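Local coordinates for putative curved DNA-binding protein (Chaetomium thermophilum var. thermophilum DSM 1495, PDB 4IPA) that is a thermophilic Arx1 with the fold of the methionine aminopeptidase family, probably serves ribosome biogenesis, and may bind DNA, at residues P95-E103 against S305-K316; L40-P49 against V131-N139. One frame throughout, in Å; residues are numbered along the deposited sequence. Where two conformers were deposited one is given.

Interaction 1 of 2, residues P95-E103 against S305-K316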
ATOM      1  N   PRO A  95       7.837  -3.667   0.473  1.00 17.35           N
ATOM      2  CA  PRO A  95       7.105  -4.892   0.827  1.00 15.75           C
ATOM      3  C   PRO A  95       8.006  -6.115   0.633  1.00 19.99           C
ATOM      4  O   PRO A  95       8.596  -6.255  -0.434  1.00 15.22           O
ATOM      5  CB  PRO A  95       5.945  -4.915  -0.175  1.00 13.94           C
ATOM      6  CG  PRO A  95       5.760  -3.491  -0.580  1.00 16.94           C
ATOM      7  CD  PRO A  95       7.121  -2.839  -0.516  1.00 15.05           C
ATOM      8  N   TYR A  96       8.087  -6.978   1.647  1.00 16.81           N
ATOM      9  CA  TYR A  96       9.033  -8.082   1.683  1.00 17.26           C
ATOM     10  C   TYR A  96       8.413  -9.405   1.209  1.00 16.84           C
ATOM     11  O   TYR A  96       7.328  -9.784   1.655  1.00 16.08           O
ATOM     12  CB  TYR A  96       9.563  -8.236   3.114  1.00 17.51           C
ATOM     13  CG  TYR A  96      10.751  -9.156   3.258  1.00 18.38           C
ATOM     14  CD1 TYR A  96      11.894  -8.973   2.487  1.00 22.96           C
ATOM     15  CD2 TYR A  96      10.745 -10.188   4.186  1.00 18.20           C
ATOM     16  CE1 TYR A  96      12.996  -9.816   2.623  1.00 24.01           C
ATOM     17  CE2 TYR A  96      11.831 -11.028   4.328  1.00 23.43           C
ATOM     18  CZ  TYR A  96      12.961 -10.837   3.546  1.00 23.80           C
ATOM     19  OH  TYR A  96      14.052 -11.676   3.692  1.00 22.36           O
ATOM     20  N   THR A  97       9.106 -10.106   0.314  1.00 13.18           N
ATOM     21  CA  THR A  97       8.620 -11.389  -0.211  1.00 14.33           C
ATOM     22  C   THR A  97       9.778 -12.204  -0.813  1.00 19.00           C
ATOM     23  O   THR A  97       9.942 -12.268  -2.026  1.00 15.87           O
ATOM     24  CB  THR A  97       7.455 -11.205  -1.234  1.00 16.30           C
ATOM     25  OG1 THR A  97       7.221 -12.426  -1.950  1.00 17.07           O
ATOM     26  CG2 THR A  97       7.767 -10.098  -2.230  1.00 14.34           C
ATOM     27  N   PRO A  98      10.576 -12.848   0.057  1.00 19.33           N
ATOM     28  CA  PRO A  98      11.884 -13.399  -0.320  1.00 21.61           C
ATOM     29  C   PRO A  98      11.840 -14.713  -1.110  1.00 17.35           C
ATOM     30  O   PRO A  98      10.799 -15.370  -1.187  1.00 16.89           O
ATOM     31  CB  PRO A  98      12.563 -13.608   1.032  1.00 21.10           C
ATOM     32  CG  PRO A  98      11.440 -13.927   1.958  1.00 22.74           C
ATOM     33  CD  PRO A  98      10.245 -13.123   1.464  1.00 20.50           C
ATOM     34  N   LEU A  99      12.974 -15.086  -1.701  1.00 21.32           N
ATOM     35  CA  LEU A  99      13.089 -16.375  -2.407  1.00 22.58           C
ATOM     36  C   LEU A  99      13.224 -17.551  -1.448  1.00 23.87           C
ATOM     37  O   LEU A  99      13.837 -17.436  -0.389  1.00 25.28           O
ATOM     38  CB  LEU A  99      14.275 -16.375  -3.357  1.00 21.27           C
ATOM     39  CG  LEU A  99      14.204 -15.359  -4.496  1.00 24.15           C
ATOM     40  CD1 LEU A  99      15.354 -15.564  -5.462  1.00 25.26           C
ATOM     41  CD2 LEU A  99      12.867 -15.483  -5.216  1.00 19.24           C
ATOM     42  N   ARG A 100      12.654 -18.685  -1.824  1.00 24.98           N
ATOM     43  CA  ARG A 100      12.834 -19.908  -1.045  1.00 35.83           C
ATOM     44  C   ARG A 100      14.286 -20.400  -1.091  1.00 32.65           C
ATOM     45  O   ARG A 100      14.789 -20.937  -0.101  1.00 31.56           O
ATOM     46  CB  ARG A 100      11.868 -21.016  -1.497  1.00 36.18           C
ATOM     47  CG  ARG A 100      11.902 -22.237  -0.592  1.00 41.22           C
ATOM     48  CD  ARG A 100      10.656 -23.111  -0.721  1.00 43.88           C
ATOM     49  NE  ARG A 100       9.510 -22.586   0.017  1.00 45.07           N
ATOM     50  CZ  ARG A 100       9.413 -22.559   1.345  1.00 44.06           C
ATOM     51  NH1 ARG A 100      10.404 -23.009   2.101  1.00 43.01           N
ATOM     52  NH2 ARG A 100       8.323 -22.067   1.922  1.00 43.13           N
ATOM     53  N   SER A 101      14.955 -20.182  -2.226  1.00 27.97           N
ATOM     54  CA  SER A 101      16.341 -20.626  -2.424  1.00 31.66           C
ATOM     55  C   SER A 101      17.398 -19.706  -1.798  1.00 30.54           C
ATOM     56  O   SER A 101      18.582 -20.035  -1.791  1.00 25.89           O
ATOM     57  CB  SER A 101      16.640 -20.787  -3.918  1.00 31.90           C
ATOM     58  OG  SER A 101      16.570 -19.529  -4.583  1.00 33.95           O
ATOM     59  N   ASP A 102      16.982 -18.539  -1.319  1.00 30.13           N
ATOM     60  CA  ASP A 102      17.855 -17.724  -0.466  1.00 26.53           C
ATOM     61  C   ASP A 102      17.668 -18.250   0.947  1.00 28.58           C
ATOM     62  O   ASP A 102      16.755 -17.825   1.655  1.00 26.32           O
ATOM     63  CB  ASP A 102      17.471 -16.244  -0.535  1.00 24.70           C
ATOM     64  CG  ASP A 102      18.002 -15.560  -1.783  1.00 26.99           C
ATOM     65  OD1 ASP A 102      18.895 -16.123  -2.452  1.00 29.16           O
ATOM     66  OD2 ASP A 102      17.540 -14.449  -2.084  1.00 27.35           O
ATOM     67  N   GLU A 103      18.518 -19.195   1.339  1.00 29.30           N
ATOM     68  CA  GLU A 103      18.304 -19.968   2.559  1.00 33.76           C
ATOM     69  C   GLU A 103      18.138 -19.126   3.819  1.00 29.58           C
ATOM     70  O   GLU A 103      17.239 -19.375   4.612  1.00 34.06           O
ATOM     71  CB  GLU A 103      19.427 -20.984   2.764  1.00 33.04           C
ATOM     72  CG  GLU A 103      19.235 -22.279   2.001  1.00 45.91           C
ATOM     73  CD  GLU A 103      20.417 -23.223   2.160  1.00 55.19           C
ATOM     74  OE1 GLU A 103      21.280 -22.957   3.033  1.00 51.06           O
ATOM     75  OE2 GLU A 103      20.483 -24.223   1.410  1.00 52.31           O
ATOM     76  N   SER A 305       6.150 -11.030  -7.218  1.00 13.39           N
ATOM     77  CA  SER A 305       7.375 -11.438  -6.551  1.00 17.63           C
ATOM     78  C   SER A 305       8.090 -12.468  -7.410  1.00 17.20           C
ATOM     79  O   SER A 305       7.451 -13.341  -7.978  1.00 19.64           O
ATOM     80  CB  SER A 305       7.054 -12.048  -5.182  1.00 18.09           C
ATOM     81  OG  SER A 305       8.229 -12.565  -4.580  1.00 16.72           O
ATOM     82  N   LEU A 306       9.412 -12.385  -7.501  1.00 20.13           N
ATOM     83  CA  LEU A 306      10.181 -13.443  -8.166  1.00 18.34           C
ATOM     84  C   LEU A 306       9.894 -14.842  -7.603  1.00 17.55           C
ATOM     85  O   LEU A 306       9.986 -15.832  -8.317  1.00 20.00           O
ATOM     86  CB  LEU A 306      11.676 -13.168  -8.068  1.00 16.11           C
ATOM     87  CG  LEU A 306      12.271 -11.939  -8.760  1.00 17.35           C
ATOM     88  CD1 LEU A 306      13.799 -11.978  -8.601  1.00 16.52           C
ATOM     89  CD2 LEU A 306      11.890 -11.866 -10.220  1.00 16.16           C
ATOM     90  N   ARG A 307       9.577 -14.938  -6.320  1.00 16.00           N
ATOM     91  CA  ARG A 307       9.259 -16.246  -5.753  1.00 18.14           C
ATOM     92  C   ARG A 307       7.997 -16.847  -6.381  1.00 21.66           C
ATOM     93  O   ARG A 307       7.748 -18.037  -6.250  1.00 21.37           O
ATOM     94  CB  ARG A 307       9.097 -16.186  -4.230  1.00 15.39           C
ATOM     95  CG  ARG A 307       9.149 -17.566  -3.580  1.00 22.05           C
ATOM     96  CD  ARG A 307       7.978 -17.837  -2.626  1.00 20.77           C
ATOM     97  NE  ARG A 307       6.681 -17.937  -3.299  1.00 24.63           N
ATOM     98  CZ  ARG A 307       5.677 -17.085  -3.093  1.00 26.70           C
ATOM     99  NH1 ARG A 307       5.836 -16.079  -2.231  1.00 20.83           N
ATOM    100  NH2 ARG A 307       4.518 -17.239  -3.729  1.00 18.95           N
ATOM    101  N   GLN A 308       7.208 -16.030  -7.073  1.00 19.30           N
ATOM    102  CA  GLN A 308       5.964 -16.525  -7.645  1.00 22.19           C
ATOM    103  C   GLN A 308       6.191 -17.239  -8.958  1.00 21.24           C
ATOM    104  O   GLN A 308       5.330 -17.992  -9.407  1.00 23.69           O
ATOM    105  CB  GLN A 308       4.966 -15.389  -7.861  1.00 21.44           C
ATOM    106  CG  GLN A 308       4.228 -14.964  -6.607  1.00 20.58           C
ATOM    107  CD  GLN A 308       3.419 -13.696  -6.824  1.00 21.76           C
ATOM    108  OE1 GLN A 308       3.974 -12.640  -7.142  1.00 18.55           O
ATOM    109  NE2 GLN A 308       2.093 -13.797  -6.668  1.00 23.92           N
ATOM    110  N   LEU A 309       7.336 -16.987  -9.584  1.00 21.93           N
ATOM    111  CA  LEU A 309       7.609 -17.558 -10.905  1.00 25.36           C
ATOM    112  C   LEU A 309       7.807 -19.069 -10.806  1.00 26.07           C
ATOM    113  O   LEU A 309       8.022 -19.591  -9.719  1.00 25.31           O
ATOM    114  CB  LEU A 309       8.825 -16.892 -11.545  1.00 19.76           C
ATOM    115  CG  LEU A 309       8.642 -15.402 -11.829  1.00 26.36           C
ATOM    116  CD1 LEU A 309       9.838 -14.839 -12.591  1.00 27.40           C
ATOM    117  CD2 LEU A 309       7.379 -15.185 -12.615  1.00 24.35           C
ATOM    118  N   GLU A 310       7.735 -19.757 -11.944  1.00 27.43           N
ATOM    119  CA  GLU A 310       7.839 -21.218 -11.988  1.00 32.42           C
ATOM    120  C   GLU A 310       9.172 -21.761 -11.487  1.00 29.59           C
ATOM    121  O   GLU A 310       9.211 -22.812 -10.856  1.00 26.79           O
ATOM    122  CB  GLU A 310       7.600 -21.743 -13.411  1.00 35.10           C
ATOM    123  CG  GLU A 310       6.187 -21.558 -13.939  1.00 40.05           C
ATOM    124  CD  GLU A 310       6.024 -22.054 -15.374  1.00 55.28           C
ATOM    125  OE1 GLU A 310       6.841 -22.892 -15.817  1.00 59.30           O
ATOM    126  OE2 GLU A 310       5.083 -21.601 -16.065  1.00 54.53           O
ATOM    127  N   ASP A 311      10.262 -21.059 -11.790  1.00 28.40           N
ATOM    128  CA  ASP A 311      11.601 -21.546 -11.448  1.00 32.32           C
ATOM    129  C   ASP A 311      12.542 -20.431 -10.984  1.00 25.46           C
ATOM    130  O   ASP A 311      12.864 -19.529 -11.758  1.00 25.14           O
ATOM    131  CB  ASP A 311      12.230 -22.278 -12.644  1.00 30.68           C
ATOM    132  CG  ASP A 311      13.615 -22.817 -12.330  1.00 32.03           C
ATOM    133  OD1 ASP A 311      14.607 -22.059 -12.441  1.00 34.25           O
ATOM    134  OD2 ASP A 311      13.716 -24.004 -11.959  1.00 44.38           O
ATOM    135  N   GLU A 312      13.001 -20.504  -9.738  1.00 22.94           N
ATOM    136  CA  GLU A 312      13.802 -19.412  -9.181  1.00 26.76           C
ATOM    137  C   GLU A 312      15.109 -19.189  -9.926  1.00 27.90           C
ATOM    138  O   GLU A 312      15.536 -18.044 -10.112  1.00 29.50           O
ATOM    139  CB  GLU A 312      14.029 -19.570  -7.668  1.00 25.60           C
ATOM    140  CG  GLU A 312      12.730 -19.579  -6.878  1.00 26.38           C
ATOM    141  CD  GLU A 312      12.918 -19.473  -5.372  1.00 28.27           C
ATOM    142  OE1 GLU A 312      14.054 -19.650  -4.883  1.00 30.69           O
ATOM    143  OE2 GLU A 312      11.911 -19.212  -4.675  1.00 29.21           O
ATOM    144  N   ARG A 313      15.746 -20.266 -10.363  1.00 26.93           N
ATOM    145  CA  ARG A 313      16.965 -20.109 -11.152  1.00 30.24           C
ATOM    146  C   ARG A 313      16.761 -19.342 -12.458  1.00 23.92           C
ATOM    147  O   ARG A 313      17.527 -18.442 -12.762  1.00 26.25           O
ATOM    148  CB  ARG A 313      17.669 -21.451 -11.384  1.00 35.25           C
ATOM    149  CG  ARG A 313      18.830 -21.659 -10.424  1.00 42.45           C
ATOM    150  CD  ARG A 313      19.371 -23.074 -10.481  1.00 57.90           C
ATOM    151  NE  ARG A 313      19.768 -23.437 -11.837  1.00 63.48           N
ATOM    152  CZ  ARG A 313      20.895 -23.047 -12.428  1.00 56.46           C
ATOM    153  NH1 ARG A 313      21.766 -22.265 -11.794  1.00 51.16           N
ATOM    154  NH2 ARG A 313      21.145 -23.446 -13.666  1.00 54.05           N
ATOM    155  N   ASP A 314      15.744 -19.701 -13.230  1.00 24.66           N
ATOM    156  CA  ASP A 314      15.356 -18.882 -14.373  0.99 25.56           C
ATOM    157  C   ASP A 314      15.004 -17.446 -13.938  1.00 25.33           C
ATOM    158  O   ASP A 314      15.299 -16.466 -14.633  1.00 20.29           O
ATOM    159  CB  ASP A 314      14.160 -19.507 -15.115  1.00 26.87           C
ATOM    160  CG  ASP A 314      14.540 -20.754 -15.924  1.00 31.36           C
ATOM    161  OD1 ASP A 314      15.742 -20.955 -16.161  1.00 28.19           O
ATOM    162  OD2 ASP A 314      13.650 -21.533 -16.340  1.00 33.02           O
ATOM    163  N   ALA A 315      14.378 -17.325 -12.773  1.00 22.80           N
ATOM    164  CA  ALA A 315      13.911 -16.017 -12.330  1.00 25.13           C
ATOM    165  C   ALA A 315      15.126 -15.113 -12.168  1.00 20.49           C
ATOM    166  O   ALA A 315      15.145 -14.000 -12.689  1.00 23.48           O
ATOM    167  CB  ALA A 315      13.142 -16.123 -11.040  1.00 24.05           C
ATOM    168  N   LYS A 316      16.153 -15.611 -11.480  1.00 20.07           N
ATOM    169  CA  LYS A 316      17.345 -14.814 -11.182  1.00 22.85           C
ATOM    170  C   LYS A 316      18.159 -14.476 -12.418  1.00 24.57           C
ATOM    171  O   LYS A 316      18.797 -13.430 -12.488  1.00 28.82           O
ATOM    172  CB  LYS A 316      18.244 -15.535 -10.183  1.00 25.18           C
ATOM    173  CG  LYS A 316      17.546 -15.891  -8.895  1.00 30.24           C
ATOM    174  CD  LYS A 316      18.170 -17.122  -8.260  1.00 32.87           C
ATOM    175  CE  LYS A 316      19.314 -16.748  -7.352  1.00 36.02           C
ATOM    176  NZ  LYS A 316      19.836 -17.955  -6.650  1.00 40.73           N
TER
HETATM  177  O   HOH W   1       7.972 -14.869  -0.742  1.00 19.23           O
HETATM  178  O   HOH W   2       4.656 -13.238  -2.296  1.00 19.56           O
HETATM  179  O   HOH W   3      18.476 -17.816  -4.233  1.00 33.23           O

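Interaction 2 of 2, residues L40-P49 against V131-N139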
ATOM      1  N   LEU A  40      -6.255 -10.819   3.241  1.00 19.57           N
ATOM      2  CA  LEU A  40      -5.517 -10.054   4.240  1.00 20.23           C
ATOM      3  C   LEU A  40      -5.838 -10.564   5.635  1.00 19.90           C
ATOM      4  O   LEU A  40      -4.971 -10.606   6.500  1.00 20.83           O
ATOM      5  CB  LEU A  40      -5.868  -8.573   4.164  1.00 18.44           C
ATOM      6  CG  LEU A  40      -5.363  -7.745   5.352  1.00 20.09           C
ATOM      7  CD1 LEU A  40      -3.835  -7.645   5.283  1.00 17.48           C
ATOM      8  CD2 LEU A  40      -6.027  -6.359   5.367  1.00 17.71           C
ATOM      9  N   ALA A  41      -7.095 -10.933   5.855  1.00 20.60           N
ATOM     10  CA  ALA A  41      -7.510 -11.376   7.175  1.00 24.03           C
ATOM     11  C   ALA A  41      -6.923 -12.751   7.467  1.00 27.43           C
ATOM     12  O   ALA A  41      -6.422 -12.990   8.567  1.00 24.14           O
ATOM     13  CB  ALA A  41      -9.022 -11.400   7.292  1.00 25.35           C
ATOM     14  N   GLU A  42      -6.966 -13.634   6.470  1.00 23.85           N
ATOM     15  CA  GLU A  42      -6.393 -14.970   6.604  1.00 23.37           C
ATOM     16  C   GLU A  42      -4.891 -14.918   6.778  1.00 21.29           C
ATOM     17  O   GLU A  42      -4.332 -15.684   7.540  1.00 24.50           O
ATOM     18  CB  GLU A  42      -6.742 -15.864   5.407  1.00 26.74           C
ATOM     19  CG  GLU A  42      -8.218 -16.210   5.279  1.00 30.57           C
ATOM     20  CD  GLU A  42      -8.768 -16.973   6.490  1.00 44.53           C
ATOM     21  OE1 GLU A  42      -7.976 -17.370   7.380  1.00 44.00           O
ATOM     22  OE2 GLU A  42     -10.002 -17.182   6.550  1.00 48.62           O
ATOM     23  N   VAL A  43      -4.232 -14.011   6.064  1.00 27.98           N
ATOM     24  CA  VAL A  43      -2.788 -13.863   6.204  1.00 21.20           C
ATOM     25  C   VAL A  43      -2.405 -13.283   7.569  1.00 24.24           C
ATOM     26  O   VAL A  43      -1.414 -13.703   8.154  1.00 21.57           O
ATOM     27  CB  VAL A  43      -2.170 -13.010   5.068  1.00 22.81           C
ATOM     28  CG1 VAL A  43      -0.687 -12.733   5.348  1.00 18.01           C
ATOM     29  CG2 VAL A  43      -2.314 -13.716   3.741  1.00 16.49           C
ATOM     30  N   SER A  44      -3.190 -12.329   8.077  1.00 22.32           N
ATOM     31  CA  SER A  44      -2.886 -11.714   9.373  1.00 20.53           C
ATOM     32  C   SER A  44      -2.924 -12.750  10.504  1.00 23.06           C
ATOM     33  O   SER A  44      -2.139 -12.683  11.444  1.00 24.78           O
ATOM     34  CB  SER A  44      -3.831 -10.534   9.686  1.00 20.86           C
ATOM     35  OG  SER A  44      -3.768  -9.506   8.695  1.00 21.72           O
ATOM     36  N   LYS A  45      -3.842 -13.707  10.410  1.00 25.87           N
ATOM     37  CA  LYS A  45      -3.933 -14.774  11.408  1.00 28.90           C
ATOM     38  C   LYS A  45      -2.691 -15.679  11.409  1.00 25.01           C
ATOM     39  O   LYS A  45      -2.347 -16.256  12.430  1.00 28.38           O
ATOM     40  CB  LYS A  45      -5.202 -15.603  11.178  1.00 29.88           C
ATOM     41  CG  LYS A  45      -6.475 -14.892  11.627  1.00 39.10           C
ATOM     42  CD  LYS A  45      -7.729 -15.452  10.961  1.00 43.34           C
ATOM     43  CE  LYS A  45      -7.972 -16.914  11.310  1.00 52.70           C
ATOM     44  NZ  LYS A  45      -9.235 -17.406  10.672  1.00 57.73           N
ATOM     45  N   LEU A  46      -2.024 -15.802  10.265  1.00 23.20           N
ATOM     46  CA  LEU A  46      -0.811 -16.612  10.193  1.00 25.24           C
ATOM     47  C   LEU A  46       0.402 -15.902  10.788  1.00 27.56           C
ATOM     48  O   LEU A  46       1.414 -16.548  11.059  1.00 25.72           O
ATOM     49  CB  LEU A  46      -0.507 -17.045   8.748  1.00 18.26           C
ATOM     50  CG  LEU A  46      -1.618 -17.806   8.006  1.00 24.07           C
ATOM     51  CD1 LEU A  46      -1.224 -18.097   6.550  1.00 18.51           C
ATOM     52  CD2 LEU A  46      -1.981 -19.097   8.730  1.00 22.31           C
ATOM     53  N   CYS A  47       0.312 -14.585  10.993  1.00 25.10           N
ATOM     54  CA  CYS A  47       1.483 -13.820  11.430  1.00 24.91           C
ATOM     55  C   CYS A  47       1.720 -13.877  12.938  1.00 25.59           C
ATOM     56  O   CYS A  47       1.689 -12.854  13.622  1.00 26.91           O
ATOM     57  CB  CYS A  47       1.415 -12.366  10.949  1.00 23.88           C
ATOM     58  SG  CYS A  47       1.457 -12.203   9.151  1.00 24.91           S
ATOM     59  N   VAL A  48       1.967 -15.081  13.438  1.00 23.51           N
ATOM     60  CA  VAL A  48       2.269 -15.285  14.845  1.00 27.38           C
ATOM     61  C   VAL A  48       3.786 -15.419  15.047  1.00 25.56           C
ATOM     62  O   VAL A  48       4.516 -15.778  14.119  1.00 22.15           O
ATOM     63  CB  VAL A  48       1.536 -16.530  15.392  1.00 27.96           C
ATOM     64  CG1 VAL A  48       0.035 -16.448  15.094  1.00 26.60           C
ATOM     65  CG2 VAL A  48       2.113 -17.796  14.792  1.00 27.25           C
ATOM     66  N   PRO A  49       4.269 -15.118  16.258  1.00 24.89           N
ATOM     67  CA  PRO A  49       5.703 -15.263  16.530  1.00 26.52           C
ATOM     68  C   PRO A  49       6.183 -16.666  16.175  1.00 26.82           C
ATOM     69  O   PRO A  49       5.499 -17.639  16.509  1.00 25.39           O
ATOM     70  CB  PRO A  49       5.786 -15.034  18.035  1.00 25.02           C
ATOM     71  CG  PRO A  49       4.643 -14.098  18.310  1.00 26.97           C
ATOM     72  CD  PRO A  49       3.538 -14.609  17.431  1.00 25.84           C
ATOM     73  N   VAL A 131      -4.085  -3.419  -0.639  1.00 13.74           N
ATOM     74  CA  VAL A 131      -4.341  -3.105   0.765  1.00 16.19           C
ATOM     75  C   VAL A 131      -3.087  -3.351   1.587  1.00 17.02           C
ATOM     76  O   VAL A 131      -2.298  -4.235   1.267  1.00 16.55           O
ATOM     77  CB  VAL A 131      -5.487  -3.979   1.380  1.00 15.67           C
ATOM     78  CG1 VAL A 131      -6.796  -3.750   0.670  1.00 15.89           C
ATOM     79  CG2 VAL A 131      -5.131  -5.458   1.341  1.00 17.74           C
ATOM     80  N   CYS A 132      -2.909  -2.567   2.645  1.00 16.21           N
ATOM     81  CA  CYS A 132      -1.829  -2.795   3.594  1.00 16.03           C
ATOM     82  C   CYS A 132      -2.320  -2.459   4.995  1.00 18.88           C
ATOM     83  O   CYS A 132      -2.791  -1.345   5.238  1.00 16.72           O
ATOM     84  CB  CYS A 132      -0.590  -1.952   3.274  1.00 12.77           C
ATOM     85  SG  CYS A 132       0.806  -2.157   4.476  1.00 14.98           S
ATOM     86  N   ASP A 133      -2.207  -3.435   5.896  1.00 14.97           N
ATOM     87  CA  ASP A 133      -2.464  -3.239   7.317  1.00 15.77           C
ATOM     88  C   ASP A 133      -1.122  -3.427   8.035  1.00 17.75           C
ATOM     89  O   ASP A 133      -0.236  -4.140   7.550  1.00 14.88           O
ATOM     90  CB  ASP A 133      -3.494  -4.279   7.821  1.00 18.31           C
ATOM     91  CG  ASP A 133      -4.101  -3.922   9.204  1.00 19.80           C
ATOM     92  OD1 ASP A 133      -3.900  -2.784   9.691  1.00 17.60           O
ATOM     93  OD2 ASP A 133      -4.803  -4.790   9.794  1.00 16.86           O
ATOM     94  N   THR A 134      -0.968  -2.775   9.179  1.00 16.94           N
ATOM     95  CA  THR A 134       0.125  -3.102  10.074  1.00 15.51           C
ATOM     96  C   THR A 134      -0.453  -3.705  11.358  1.00 18.83           C
ATOM     97  O   THR A 134      -1.338  -3.126  11.986  1.00 18.19           O
ATOM     98  CB  THR A 134       0.986  -1.878  10.396  1.00 13.55           C
ATOM     99  OG1 THR A 134       1.567  -1.380   9.188  1.00 14.70           O
ATOM    100  CG2 THR A 134       2.110  -2.249  11.379  1.00 15.08           C
ATOM    101  N   ILE A 135       0.036  -4.879  11.730  1.00 17.94           N
ATOM    102  CA  ILE A 135      -0.417  -5.531  12.946  1.00 21.11           C
ATOM    103  C   ILE A 135       0.765  -5.773  13.877  1.00 25.70           C
ATOM    104  O   ILE A 135       1.932  -5.709  13.454  1.00 25.25           O
ATOM    105  CB  ILE A 135      -1.072  -6.881  12.647  1.00 22.40           C
ATOM    106  CG1 ILE A 135      -0.051  -7.815  12.000  1.00 20.10           C
ATOM    107  CG2 ILE A 135      -2.324  -6.702  11.763  1.00 19.23           C
ATOM    108  CD1 ILE A 135      -0.474  -9.228  12.014  1.00 27.90           C
ATOM    109  N   VAL A 136       0.460  -6.031  15.147  1.00 27.21           N
ATOM    110  CA  VAL A 136       1.467  -6.392  16.135  1.00 22.42           C
ATOM    111  C   VAL A 136       1.546  -7.907  16.205  1.00 24.88           C
ATOM    112  O   VAL A 136       0.552  -8.587  16.463  1.00 28.88           O
ATOM    113  CB  VAL A 136       1.134  -5.816  17.523  1.00 27.71           C
ATOM    114  CG1 VAL A 136       2.174  -6.255  18.565  1.00 25.92           C
ATOM    115  CG2 VAL A 136       1.068  -4.304  17.458  1.00 27.67           C
ATOM    116  N   ALA A 137       2.726  -8.445  15.942  1.00 21.80           N
ATOM    117  CA  ALA A 137       2.900  -9.883  15.963  1.00 26.37           C
ATOM    118  C   ALA A 137       2.642 -10.421  17.372  1.00 27.41           C
ATOM    119  O   ALA A 137       3.215  -9.940  18.344  1.00 24.62           O
ATOM    120  CB  ALA A 137       4.285 -10.250  15.488  1.00 22.79           C
ATOM    121  N   LYS A 138       1.773 -11.417  17.481  1.00 24.00           N
ATOM    122  CA  LYS A 138       1.433 -11.950  18.790  1.00 33.35           C
ATOM    123  C   LYS A 138       0.571 -13.196  18.662  1.00 31.61           C
ATOM    124  O   LYS A 138       0.003 -13.460  17.606  1.00 31.89           O
ATOM    125  CB  LYS A 138       0.680 -10.890  19.602  1.00 33.51           C
ATOM    126  CG  LYS A 138      -0.750 -10.692  19.133  1.00 32.54           C
ATOM    127  CD  LYS A 138      -1.411  -9.518  19.839  1.00 40.85           C
ATOM    128  CE  LYS A 138      -2.654  -9.064  19.086  1.00 47.37           C
ATOM    129  NZ  LYS A 138      -2.318  -8.456  17.752  1.00 41.67           N
ATOM    130  N   ASN A 139       0.477 -13.957  19.747  1.00 35.68           N
ATOM    131  CA  ASN A 139      -0.393 -15.129  19.797  1.00 40.22           C
ATOM    132  C   ASN A 139      -1.821 -14.766  20.168  1.00 43.45           C
ATOM    133  O   ASN A 139      -2.073 -13.717  20.761  1.00 44.32           O
ATOM    134  CB  ASN A 139       0.158 -16.173  20.765  1.00 37.81           C
ATOM    135  CG  ASN A 139       1.431 -16.811  20.253  1.00 41.95           C
ATOM    136  OD1 ASN A 139       2.494 -16.694  20.871  1.00 44.56           O
ATOM    137  ND2 ASN A 139       1.335 -17.476  19.101  1.00 36.57           N
TER
HETATM  138  O   HOH W   4      -5.245  -7.286   9.169  1.00 19.32           O

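Interaction 1 of 2, residues P95-E103 against S305-K316
Glu312, in the first turn of helix 312-324, turns its carboxylate to the backbone of the turn Leu99-Asp102. Glu312 OE2 accepts from Arg100 N at 3.0 Å and its OE1 from Ser101 N at 2.9 Å, each through a syn lone pair. Ser101 OG, swung between its own N and carbonyl carbon (chi1 65°), joins its amide in donating to OE1. With an alanine at this position, both amides and the serine hydroxyl would probably lose their acceptor, and the turn would be less firmly held. A second set of hydrogen bonds centres on Thr97, whose OG1 accepts from Ser305 OG at 2.8 Å.

One water bridges Thr97 OG1, Pro98 O and Arg307 NH1, at the edge of the guanidinium, which also pairs with Asp61. On the Ser101 side another links Ser101 OG, Asp102 OD1 and Lys316 NZ.

Leu99 sits between the Thr97 and Ser101 ends. Leu99 CD2 rests on Leu306 CB at 3.9 Å, while its CD1 meets Lys316 CG at 4.1 Å.

Ser305 OG accepts from Arg307 N in an ST turn, and Asp311 OD1 N-caps the helix through Asp314 N. From that helix start, the Glu312 carboxylate binds the amides of a type I turn in the loop between strands 79-88 and 115-124.

Interaction 2 of 2, residues L40-P49 against V131-N139
Leu40 lays its CD2 methyl across the side chain of Asp133, 4.1 Å from Asp133 CB and 4.2 Å from Val131 CG2. Its CG stands anti to the backbone N (chi1 168°), which carries the branch down onto the strand; the Leu40 and Asp133 side chains meet at about a right angle.

One helical turn beyond Leu40, Ser44 and then Cys47 meet Ile135. With CG1 set between N and carbonyl carbon (chi1 62°) and the chain extended beyond it, Ile135 CD1 arrives 3.8 Å from Cys47 CB and 3.9 Å from Ser44 O. Ser44 turns its OG back to Leu40 O, and this hydroxyl and the Ser44 amide reach that carbonyl from opposite faces of its plane. Asp133 OD1 accepts from Trp365.

Past the helix, Pro49 sets the CD-CG edge of its ring against the Lys138 backbone, Pro49 CD 3.5 Å from Lys138 C. The side-chain end of Asn139 comes back toward the other segment, Asn139 ND2 3.8 Å from Val48 CB.

Helix 40-46 and strand 131-136 run roughly parallel, at 25°. With no direct hydrogen bond between the segments, the contact rests on apolar fit and on one water joining Ser44 OG to Asp133 OD2, which probably makes it depend on shape more than on directed bonds.

Overall arrangement
Starting from the N terminus, helix 23-46 supplies the first half of interaction 2, which closes when strand 127-136 arrives with residues 131-139, after a detour through helix 53-69 and strands 79-88 and 115-124. Inside that detour, in the loop joining those two strands, residues 95-103 begin interaction 1; its partner, 305-316, comes only some 200 residues later, so the two contacts cross along the chain. The centres of interactions 1 and 2 lie about 22 Å apart. Helix 53-69 touches both: Ile56 packs on Val43 and Leu46, while Glu58 pairs with Arg100 and Asp61 with Arg307. Interaction 2 lays a helix against the three-stranded sheet, and interaction 1 fastens a connecting loop of that sheet to the start of helix 312-324.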